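Local coordinates for protein KmHsv2 (PDB 3VU4) that is a seven-bladed beta-propeller protein of the PROPPIN family that probably binds phosphoinositides on membranes, like the autophagy protein Atg18, at residues T23-F27 against G308-A312; D303-C309 against V321-T326; T326-F332 against M347-L353. All blocks are in the same frame, centred on the assembly; numbering follows the deposited sequence.

Interaction 1 (T23-F27 against G308-A312); sequences TDYEF and GCKIA
Lys-310 reaches across from its strand to Tyr-25, Glu-26 and Phe-27, its chain lying between the two rings before its tip meets oxygens. Lys-310 CB touches both rings, near the plane of Phe-27 at its edge, 3.7 Å from Phe-27 CE2. One atom further, Lys-310 CG touches the rim of the tyrosine, 3.4 Å from Tyr-25 CE2. CD then sits over the face of that ring as a CH-pi contact, and CE passes close to the carbonyl of Tyr-25. At the tip, Lys-310 NZ gives a hydrogen bond to Tyr-25 O at 2.8 Å, nearly along the C=O axis, and a weaker, salt-bridging one to Glu-26 OE2 at 3.3 Å; it also stands over the tyrosine face as a cation-pi partner. Because the chain is extended beyond CG (chi2 -168°, chi3 179°), the ammonium reaches these acceptors. Glu-26 OE1 accepts from Phe-27 N at 3.0 Å, which fixes the turn of the carboxylate. Beyond the lysine, Ala-312 CB is centred over the Phe-27 ring, 3.7 Å from Phe-27 CE1. Strands 24-27 and 310-312 run nearly parallel, 15° and 8.3 Å apart, with no backbone-to-backbone hydrogen bond between them; side chains span the gap. They open two adjacent propeller blades; Val-322 of strand 318-323 packs on both aromatic rings, and Asp-24 OD2 accepts from Val-64 N and forms a salt bridge with Arg-65, both of strand 63-66.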
loop_
_atom_site.group_PDB
_atom_site.type_symbol
_atom_site.label_atom_id
_atom_site.label_comp_id
_atom_site.label_asym_id
_atom_site.label_seq_id
_atom_site.Cartn_x
_atom_site.Cartn_y
_atom_site.Cartn_z
ATOM N N THR A 23 -0.815 16.188 -6.808
ATOM C CA THR A 23 0.625 15.994 -6.910
ATOM C C THR A 23 1.098 14.794 -6.092
ATOM O O THR A 23 2.242 14.349 -6.220
ATOM C CB THR A 23 1.384 17.271 -6.465
ATOM O OG1 THR A 23 0.897 17.705 -5.187
ATOM C CG2 THR A 23 1.174 18.389 -7.479
ATOM N N ASP A 24 0.206 14.272 -5.257
ATOM C CA ASP A 24 0.505 13.115 -4.427
ATOM C C ASP A 24 -0.728 12.792 -3.599
ATOM O O ASP A 24 -1.546 13.670 -3.317
ATOM C CB ASP A 24 1.700 13.398 -3.509
ATOM C CG ASP A 24 2.288 12.131 -2.900
ATOM O OD1 ASP A 24 2.365 11.105 -3.609
ATOM O OD2 ASP A 24 2.692 12.163 -1.721
ATOM N N TYR A 25 -0.867 11.522 -3.236
ATOM C CA TYR A 25 -1.993 11.063 -2.439
ATOM C C TYR A 25 -1.567 9.773 -1.755
ATOM O O TYR A 25 -0.750 9.028 -2.285
ATOM C CB TYR A 25 -3.228 10.830 -3.319
ATOM C CG TYR A 25 -3.053 9.799 -4.413
ATOM C CD1 TYR A 25 -2.091 9.966 -5.415
ATOM C CD2 TYR A 25 -3.860 8.655 -4.454
ATOM C CE1 TYR A 25 -1.930 9.017 -6.434
ATOM C CE2 TYR A 25 -3.713 7.700 -5.467
ATOM C CZ TYR A 25 -2.746 7.885 -6.449
ATOM O OH TYR A 25 -2.586 6.939 -7.435
ATOM N N GLU A 26 -2.117 9.513 -0.577
ATOM C CA GLU A 26 -1.740 8.324 0.164
ATOM C C GLU A 26 -2.754 8.072 1.278
ATOM O O GLU A 26 -3.374 9.011 1.779
ATOM C CB GLU A 26 -0.336 8.532 0.741
ATOM C CG GLU A 26 0.292 7.315 1.375
ATOM C CD GLU A 26 0.363 6.148 0.421
ATOM O OE1 GLU A 26 -0.688 5.503 0.203
ATOM O OE2 GLU A 26 1.462 5.885 -0.117
ATOM N N PHE A 27 -2.934 6.802 1.642
ATOM C CA PHE A 27 -3.865 6.416 2.703
ATOM C C PHE A 27 -3.151 6.484 4.052
ATOM O O PHE A 27 -1.922 6.437 4.103
ATOM C CB PHE A 27 -4.339 4.978 2.490
ATOM C CG PHE A 27 -5.076 4.767 1.215
ATOM C CD1 PHE A 27 -6.451 4.962 1.151
ATOM C CD2 PHE A 27 -4.391 4.394 0.059
ATOM C CE1 PHE A 27 -7.133 4.791 -0.038
ATOM C CE2 PHE A 27 -5.066 4.221 -1.136
ATOM C CZ PHE A 27 -6.442 4.421 -1.185
ATOM N N GLY A 308 -2.141 6.744 -12.828
ATOM C CA GLY A 308 -1.946 5.516 -12.086
ATOM C C GLY A 308 -3.091 5.400 -11.108
ATOM O O GLY A 308 -4.179 5.910 -11.377
ATOM N N CYS A 309 -2.865 4.730 -9.985
ATOM C CA CYS A 309 -3.897 4.610 -8.968
ATOM C C CYS A 309 -3.325 3.934 -7.743
ATOM O O CYS A 309 -2.189 3.454 -7.764
ATOM C CB CYS A 309 -5.109 3.812 -9.484
ATOM S SG CYS A 309 -4.835 2.043 -9.836
ATOM N N LYS A 310 -4.117 3.925 -6.676
ATOM C CA LYS A 310 -3.743 3.288 -5.416
ATOM C C LYS A 310 -4.994 2.614 -4.914
ATOM O O LYS A 310 -6.086 3.168 -5.034
ATOM C CB LYS A 310 -3.247 4.314 -4.391
ATOM C CG LYS A 310 -1.899 4.878 -4.766
ATOM C CD LYS A 310 -1.235 5.673 -3.665
ATOM C CE LYS A 310 0.122 6.151 -4.171
ATOM N NZ LYS A 310 0.866 6.983 -3.195
ATOM N N ILE A 311 -4.846 1.412 -4.375
ATOM C CA ILE A 311 -6.003 0.689 -3.875
ATOM C C ILE A 311 -5.881 0.439 -2.382
ATOM O O ILE A 311 -4.800 0.555 -1.801
ATOM C CB ILE A 311 -6.189 -0.644 -4.638
ATOM C CG1 ILE A 311 -5.056 -1.616 -4.324
ATOM C CG2 ILE A 311 -6.168 -0.378 -6.146
ATOM C CD1 ILE A 311 -5.043 -2.841 -5.222
ATOM N N ALA A 312 -7.002 0.121 -1.755
ATOM C CA ALA A 312 -7.008 -0.145 -0.327
ATOM C C ALA A 312 -8.262 -0.911 0.050
ATOM O O ALA A 312 -9.374 -0.541 -0.343
ATOM C CB ALA A 312 -6.936 1.163 0.451
#

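Interaction 2 (D303-C309 against V321-T326); sequences DKHVRGC and VVWPHT
The irregular segment 303-309, opening with a type I turn from Asp-303 to Val-306, runs alongside the end of strand 318-323 and the bend after it, with the CA atoms of Cys-309 and Trp-323 4.9 Å apart. His-325 projects into this loop. His-325 NE2 donates to Asp-303 OD1 at 2.9 Å, with the oxygen near the imidazole plane and the carboxylate turned 80° against the ring. The same Asp-303 OD1 accepts His-305 N at 2.9 Å from the other face of the carboxylate, forming an Asx turn. With chi1 at 58°, the aspartate places CG between its backbone N and carbonyl carbon, from where OD1 serves both donors. Replacing Asp-303 by an alanine takes away the carboxylate, which would probably leave His-325 NE2 and the His-305 N-H without their shared acceptor and the imidazole freer to turn. Val-306 CA lies over the centre of one imidazole face, and Thr-326 CG2 lies near the rim of the opposite one. The Arg-307 guanidinium lays a face over His-325 CA and CB, not over the imidazole, with Arg-307 NE 3.6 Å from His-325 CB. Further along, Val-306 CG1 meets Trp-323 CZ3 at 3.5 Å, and Cys-309 CB sits over the six-membered ring with its sulfur obliquely placed. Indole NE1 is held by Glu-330. A water accepts from Arg-307 N, donates to Gly-308 O and takes a weak bond from His-325 N. This is a His-carboxylate pair and Asx turn pinning the loop that enters a beta-propeller blade to the connection between its second and third strands.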
loop_
_atom_site.group_PDB
_atom_site.type_symbol
_atom_site.label_atom_id
_atom_site.label_comp_id
_atom_site.label_asym_id
_atom_site.label_seq_id
_atom_site.Cartn_x
_atom_site.Cartn_y
_atom_site.Cartn_z
ATOM N N ASP A 303 -10.643 6.492 -18.473
ATOM C CA ASP A 303 -10.440 7.254 -19.701
ATOM C C ASP A 303 -8.978 7.217 -20.127
ATOM O O ASP A 303 -8.139 6.689 -19.411
ATOM C CB ASP A 303 -10.921 8.704 -19.545
ATOM C CG ASP A 303 -10.240 9.441 -18.405
ATOM O OD1 ASP A 303 -8.992 9.421 -18.326
ATOM O OD2 ASP A 303 -10.966 10.059 -17.596
ATOM N N LYS A 304 -8.678 7.780 -21.292
ATOM C CA LYS A 304 -7.322 7.761 -21.826
ATOM C C LYS A 304 -6.309 8.648 -21.122
ATOM O O LYS A 304 -5.146 8.703 -21.513
ATOM C CB LYS A 304 -7.345 8.103 -23.318
ATOM C CG LYS A 304 -7.839 9.504 -23.656
ATOM C CD LYS A 304 -7.764 9.748 -25.164
ATOM C CE LYS A 304 -8.182 11.167 -25.551
ATOM N NZ LYS A 304 -8.029 11.419 -27.019
ATOM N N HIS A 305 -6.734 9.328 -20.069
ATOM C CA HIS A 305 -5.824 10.203 -19.345
ATOM C C HIS A 305 -5.304 9.589 -18.034
ATOM O O HIS A 305 -4.778 10.303 -17.177
ATOM C CB HIS A 305 -6.532 11.536 -19.074
ATOM C CG HIS A 305 -7.110 12.164 -20.305
ATOM N ND1 HIS A 305 -6.329 12.610 -21.352
ATOM C CD2 HIS A 305 -8.396 12.365 -20.685
ATOM C CE1 HIS A 305 -7.108 13.054 -22.323
ATOM N NE2 HIS A 305 -8.367 12.916 -21.944
ATOM N N VAL A 306 -5.432 8.273 -17.890
ATOM C CA VAL A 306 -4.994 7.593 -16.675
ATOM C C VAL A 306 -3.527 7.806 -16.385
ATOM O O VAL A 306 -2.690 7.710 -17.274
ATOM C CB VAL A 306 -5.167 6.057 -16.737
ATOM C CG1 VAL A 306 -5.657 5.544 -15.401
ATOM C CG2 VAL A 306 -6.083 5.663 -17.858
ATOM N N ARG A 307 -3.226 8.089 -15.124
ATOM C CA ARG A 307 -1.849 8.252 -14.691
ATOM C C ARG A 307 -1.531 6.936 -13.990
ATOM O O ARG A 307 -0.773 6.104 -14.505
ATOM C CB ARG A 307 -1.722 9.420 -13.714
ATOM C CG ARG A 307 -1.957 10.779 -14.352
ATOM C CD ARG A 307 -1.843 11.879 -13.313
ATOM N NE ARG A 307 -2.560 13.082 -13.729
ATOM C CZ ARG A 307 -2.983 14.025 -12.890
ATOM N NH1 ARG A 307 -2.757 13.905 -11.583
ATOM N NH2 ARG A 307 -3.648 15.078 -13.357
ATOM N N GLY A 308 -2.141 6.744 -12.828
ATOM C CA GLY A 308 -1.946 5.516 -12.086
ATOM C C GLY A 308 -3.091 5.400 -11.108
ATOM O O GLY A 308 -4.179 5.910 -11.377
ATOM N N CYS A 309 -2.865 4.730 -9.985
ATOM C CA CYS A 309 -3.897 4.610 -8.968
ATOM C C CYS A 309 -3.325 3.934 -7.743
ATOM O O CYS A 309 -2.189 3.454 -7.764
ATOM C CB CYS A 309 -5.109 3.812 -9.484
ATOM S SG CYS A 309 -4.835 2.043 -9.836
ATOM N N VAL A 321 -10.532 2.142 -5.004
ATOM C CA VAL A 321 -9.507 2.458 -5.978
ATOM C C VAL A 321 -9.590 3.967 -6.146
ATOM O O VAL A 321 -10.679 4.520 -6.355
ATOM C CB VAL A 321 -9.775 1.760 -7.316
ATOM C CG1 VAL A 321 -8.775 2.244 -8.366
ATOM C CG2 VAL A 321 -9.663 0.242 -7.134
ATOM N N VAL A 322 -8.452 4.634 -6.002
ATOM C CA VAL A 322 -8.416 6.077 -6.147
ATOM C C VAL A 322 -7.625 6.461 -7.397
ATOM O O VAL A 322 -6.466 6.057 -7.571
ATOM C CB VAL A 322 -7.783 6.738 -4.914
ATOM C CG1 VAL A 322 -7.815 8.269 -5.053
ATOM C CG2 VAL A 322 -8.530 6.299 -3.678
ATOM N N TRP A 323 -8.273 7.226 -8.271
ATOM C CA TRP A 323 -7.649 7.679 -9.505
ATOM C C TRP A 323 -7.252 9.140 -9.324
ATOM O O TRP A 323 -8.116 10.018 -9.289
ATOM C CB TRP A 323 -8.631 7.550 -10.665
ATOM C CG TRP A 323 -9.181 6.174 -10.844
ATOM C CD1 TRP A 323 -10.400 5.703 -10.414
ATOM C CD2 TRP A 323 -8.538 5.077 -11.511
ATOM N NE1 TRP A 323 -10.548 4.383 -10.780
ATOM C CE2 TRP A 323 -9.425 3.975 -11.450
ATOM C CE3 TRP A 323 -7.298 4.920 -12.149
ATOM C CZ2 TRP A 323 -9.111 2.733 -12.011
ATOM C CZ3 TRP A 323 -6.987 3.680 -12.705
ATOM C CH2 TRP A 323 -7.892 2.604 -12.631
ATOM N N PRO A 324 -5.944 9.424 -9.202
ATOM C CA PRO A 324 -5.512 10.815 -9.017
ATOM C C PRO A 324 -5.901 11.795 -10.121
ATOM O O PRO A 324 -6.223 12.941 -9.820
ATOM C CB PRO A 324 -3.992 10.695 -8.832
ATOM C CG PRO A 324 -3.650 9.472 -9.606
ATOM C CD PRO A 324 -4.784 8.517 -9.264
ATOM N N HIS A 325 -5.904 11.349 -11.379
ATOM C CA HIS A 325 -6.240 12.220 -12.514
ATOM C C HIS A 325 -7.690 12.729 -12.597
ATOM O O HIS A 325 -7.936 13.796 -13.149
ATOM C CB HIS A 325 -5.853 11.550 -13.845
ATOM C CG HIS A 325 -6.860 10.560 -14.350
ATOM N ND1 HIS A 325 -7.264 9.461 -13.620
ATOM C CD2 HIS A 325 -7.537 10.501 -15.522
ATOM C CE1 HIS A 325 -8.145 8.769 -14.320
ATOM N NE2 HIS A 325 -8.328 9.378 -15.479
ATOM N N THR A 326 -8.658 11.988 -12.077
ATOM C CA THR A 326 -10.033 12.484 -12.107
ATOM C C THR A 326 -10.501 12.668 -10.674
ATOM O O THR A 326 -11.653 13.013 -10.432
ATOM C CB THR A 326 -11.007 11.504 -12.809
ATOM O OG1 THR A 326 -11.023 10.250 -12.113
ATOM C CG2 THR A 326 -10.592 11.280 -14.259
HETATM O O HOH W 1 -4.734 8.556 -12.766
#

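Interaction 3 (T326-F332 against M347-L353); sequences TRMIETF and MDQREQL
Ile-329 and Glu-351 form a hydrogen-bonded antiparallel pair: Ile-329 N donates to Glu-351 O at 2.8 Å, and Glu-351 N returns a bond to Ile-329 O at 3.2 Å. That second carbonyl also accepts from a water, which donates again to Glu-351 OE2 and accepts from Thr-331 OG1, tying a backbone oxygen to two side chains. At one end Leu-353 N bonds to Arg-327 O at 2.7 Å; Gln-352 NE2 reaches Thr-326 O, and Arg-327 NH2 makes a weak bond to Leu-353 O. At the other, Thr-331 N is bonded to Gln-349 O, while Thr-331 O receives Asp-348 N at 2.8 Å and, weakly, Gln-349 N. Asp-348 and Gln-349 both face Thr-331, a classic beta bulge.

On the face bearing Glu-330 and Arg-350, the two side chains lie side by side. Arg-350 NH1 donates in its own guanidinium plane to Glu-330 OE2 at 2.7 Å, meeting that oxygen from above the carboxylate, whose plane stands 89° from the guanidinium. Bends at chi2 (128°) and chi3 (59°) bring NH1 over to the carboxylate. Glu-330 OE1 takes the indole N-H of Trp-323, so both oxygens of this buried carboxylate have donors, a setting likely to favour its charged form. Met-347 lays CG over a face of the Phe-332 ring, with SD oblique to it, a Met-aromatic contact, and Met-347 SD is 3.7 Å from Glu-330 CG. On the face bearing Ile-329 and Glu-351, Ile-329 CG2 touches Leu-353 CD2 at 3.9 Å, just past the strand end. The hairpin supplies the two outer strands of its blade: 328-337 is bonded to strand 318-323 on its inner side, and Val-50 of strand 50-57 packs on Ile-329, Glu-351 and Leu-353.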
loop_
_atom_site.group_PDB
_atom_site.type_symbol
_atom_site.label_atom_id
_atom_site.label_comp_id
_atom_site.label_asym_id
_atom_site.label_seq_id
_atom_site.Cartn_x
_atom_site.Cartn_y
_atom_site.Cartn_z
ATOM N N THR A 326 -8.658 11.988 -12.077
ATOM C CA THR A 326 -10.033 12.484 -12.107
ATOM C C THR A 326 -10.501 12.668 -10.674
ATOM O O THR A 326 -11.653 13.013 -10.432
ATOM C CB THR A 326 -11.007 11.504 -12.809
ATOM O OG1 THR A 326 -11.023 10.250 -12.113
ATOM C CG2 THR A 326 -10.592 11.280 -14.259
ATOM N N ARG A 327 -9.583 12.447 -9.733
ATOM C CA ARG A 327 -9.862 12.541 -8.301
ATOM C C ARG A 327 -11.132 11.785 -7.954
ATOM O O ARG A 327 -11.973 12.259 -7.181
ATOM C CB ARG A 327 -9.973 14.000 -7.850
ATOM C CG ARG A 327 -8.641 14.602 -7.441
ATOM C CD ARG A 327 -8.769 16.038 -6.944
ATOM N NE ARG A 327 -9.258 16.949 -7.981
ATOM C CZ ARG A 327 -10.518 17.379 -8.073
ATOM N NH1 ARG A 327 -10.868 18.205 -9.054
ATOM N NH2 ARG A 327 -11.426 16.997 -7.176
ATOM N N MET A 328 -11.263 10.596 -8.533
ATOM C CA MET A 328 -12.422 9.754 -8.290
ATOM C C MET A 328 -12.095 8.532 -7.440
ATOM O O MET A 328 -10.994 7.982 -7.518
ATOM C CB MET A 328 -13.034 9.331 -9.619
ATOM C CG MET A 328 -14.378 9.978 -9.815
ATOM S SD MET A 328 -14.954 9.990 -11.490
ATOM C CE MET A 328 -14.288 11.536 -12.064
ATOM N N ILE A 329 -13.041 8.131 -6.599
ATOM C CA ILE A 329 -12.831 6.963 -5.760
ATOM C C ILE A 329 -13.975 5.974 -5.941
ATOM O O ILE A 329 -15.145 6.274 -5.686
ATOM C CB ILE A 329 -12.669 7.344 -4.265
ATOM C CG1 ILE A 329 -12.471 6.076 -3.438
ATOM C CG2 ILE A 329 -13.871 8.136 -3.774
ATOM C CD1 ILE A 329 -12.059 6.329 -2.010
ATOM N N GLU A 330 -13.611 4.789 -6.409
ATOM C CA GLU A 330 -14.559 3.717 -6.667
ATOM C C GLU A 330 -14.483 2.619 -5.613
ATOM O O GLU A 330 -13.399 2.192 -5.228
ATOM C CB GLU A 330 -14.284 3.145 -8.058
ATOM C CG GLU A 330 -14.879 3.987 -9.167
ATOM C CD GLU A 330 -13.999 4.077 -10.383
ATOM O OE1 GLU A 330 -13.250 3.121 -10.649
ATOM O OE2 GLU A 330 -14.073 5.105 -11.086
ATOM N N THR A 331 -15.642 2.166 -5.153
ATOM C CA THR A 331 -15.718 1.125 -4.141
ATOM C C THR A 331 -16.145 -0.188 -4.784
ATOM O O THR A 331 -17.202 -0.264 -5.414
ATOM C CB THR A 331 -16.721 1.521 -3.051
ATOM O OG1 THR A 331 -16.284 2.738 -2.440
ATOM C CG2 THR A 331 -16.832 0.443 -1.992
ATOM N N PHE A 332 -15.319 -1.221 -4.635
ATOM C CA PHE A 332 -15.625 -2.523 -5.222
ATOM C C PHE A 332 -15.898 -3.590 -4.167
ATOM O O PHE A 332 -15.415 -3.513 -3.039
ATOM C CB PHE A 332 -14.475 -2.987 -6.128
ATOM C CG PHE A 332 -14.167 -2.041 -7.262
ATOM C CD1 PHE A 332 -13.417 -0.883 -7.044
ATOM C CD2 PHE A 332 -14.644 -2.297 -8.546
ATOM C CE1 PHE A 332 -13.144 0.010 -8.093
ATOM C CE2 PHE A 332 -14.379 -1.411 -9.602
ATOM C CZ PHE A 332 -13.625 -0.253 -9.373
ATOM N N MET A 347 -18.708 -3.169 -9.002
ATOM C CA MET A 347 -18.465 -1.804 -8.560
ATOM C C MET A 347 -19.731 -1.289 -7.881
ATOM O O MET A 347 -20.769 -1.143 -8.520
ATOM C CB MET A 347 -18.105 -0.902 -9.741
ATOM C CG MET A 347 -17.717 0.507 -9.313
ATOM S SD MET A 347 -17.254 1.567 -10.685
ATOM C CE MET A 347 -18.852 1.887 -11.400
ATOM N N ASP A 348 -19.654 -1.026 -6.584
ATOM C CA ASP A 348 -20.819 -0.537 -5.868
ATOM C C ASP A 348 -20.968 0.973 -5.900
ATOM O O ASP A 348 -22.088 1.486 -5.867
ATOM C CB ASP A 348 -20.793 -0.991 -4.405
ATOM C CG ASP A 348 -21.128 -2.463 -4.244
ATOM O OD1 ASP A 348 -22.028 -2.958 -4.962
ATOM O OD2 ASP A 348 -20.501 -3.124 -3.387
ATOM N N GLN A 349 -19.849 1.686 -5.976
ATOM C CA GLN A 349 -19.894 3.138 -5.958
ATOM C C GLN A 349 -18.809 3.838 -6.753
ATOM O O GLN A 349 -17.675 3.375 -6.834
ATOM C CB GLN A 349 -19.800 3.638 -4.516
ATOM C CG GLN A 349 -21.065 3.559 -3.706
ATOM C CD GLN A 349 -21.626 4.940 -3.383
ATOM O OE1 GLN A 349 -22.238 5.599 -4.235
ATOM N NE2 GLN A 349 -21.405 5.388 -2.152
ATOM N N ARG A 350 -19.181 4.980 -7.316
ATOM C CA ARG A 350 -18.268 5.827 -8.061
ATOM C C ARG A 350 -18.593 7.250 -7.638
ATOM O O ARG A 350 -19.671 7.760 -7.933
ATOM C CB ARG A 350 -18.461 5.690 -9.574
ATOM C CG ARG A 350 -17.875 6.868 -10.367
ATOM C CD ARG A 350 -16.954 6.387 -11.472
ATOM N NE ARG A 350 -17.682 5.513 -12.376
ATOM C CZ ARG A 350 -17.156 4.484 -13.022
ATOM N NH1 ARG A 350 -15.880 4.179 -12.878
ATOM N NH2 ARG A 350 -17.924 3.751 -13.806
ATOM N N GLU A 351 -17.678 7.870 -6.907
ATOM C CA GLU A 351 -17.876 9.244 -6.473
ATOM C C GLU A 351 -16.601 10.031 -6.642
ATOM O O GLU A 351 -15.536 9.460 -6.862
ATOM C CB GLU A 351 -18.362 9.306 -5.026
ATOM C CG GLU A 351 -17.576 8.496 -4.032
ATOM C CD GLU A 351 -18.431 8.133 -2.831
ATOM O OE1 GLU A 351 -19.014 9.057 -2.220
ATOM O OE2 GLU A 351 -18.527 6.928 -2.505
ATOM N N GLN A 352 -16.714 11.348 -6.573
ATOM C CA GLN A 352 -15.546 12.186 -6.743
ATOM C C GLN A 352 -15.116 12.832 -5.451
ATOM O O GLN A 352 -15.945 13.215 -4.633
ATOM C CB GLN A 352 -15.796 13.285 -7.775
ATOM C CG GLN A 352 -14.525 14.054 -8.100
ATOM C CD GLN A 352 -14.753 15.182 -9.065
ATOM O OE1 GLN A 352 -15.406 16.179 -8.739
ATOM N NE2 GLN A 352 -14.221 15.035 -10.272
ATOM N N LEU A 353 -13.805 12.937 -5.275
ATOM C CA LEU A 353 -13.245 13.567 -4.096
ATOM C C LEU A 353 -13.329 15.082 -4.305
ATOM O O LEU A 353 -12.645 15.646 -5.157
ATOM C CB LEU A 353 -11.803 13.095 -3.906
ATOM C CG LEU A 353 -11.744 11.603 -3.570
ATOM C CD1 LEU A 353 -10.316 11.125 -3.509
ATOM C CD2 LEU A 353 -12.436 11.366 -2.240
HETATM O O HOH W 2 -16.783 5.129 -3.883
#

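In the fold
All three contacts involve the last blade, an antiparallel sheet in the order 310-313, 318-323, 328-337, 342-352. Interaction 1 joins its innermost strand to the first strand of the chain's first blade, with 280 residues between its segments, so it helps close the propeller ring where the two ends of the fold meet. Interaction 2 shares Gly-308 and Cys-309 with it, and their centres lie about 10 Å apart. Interaction 3 shares Thr-326 with interaction 2, about 11 Å between centres, and follows it along the chain on the outer strands. Interactions 1 and 3 do not touch: their nearest atoms are about 6 Å apart, with strand 318-323 bridging them.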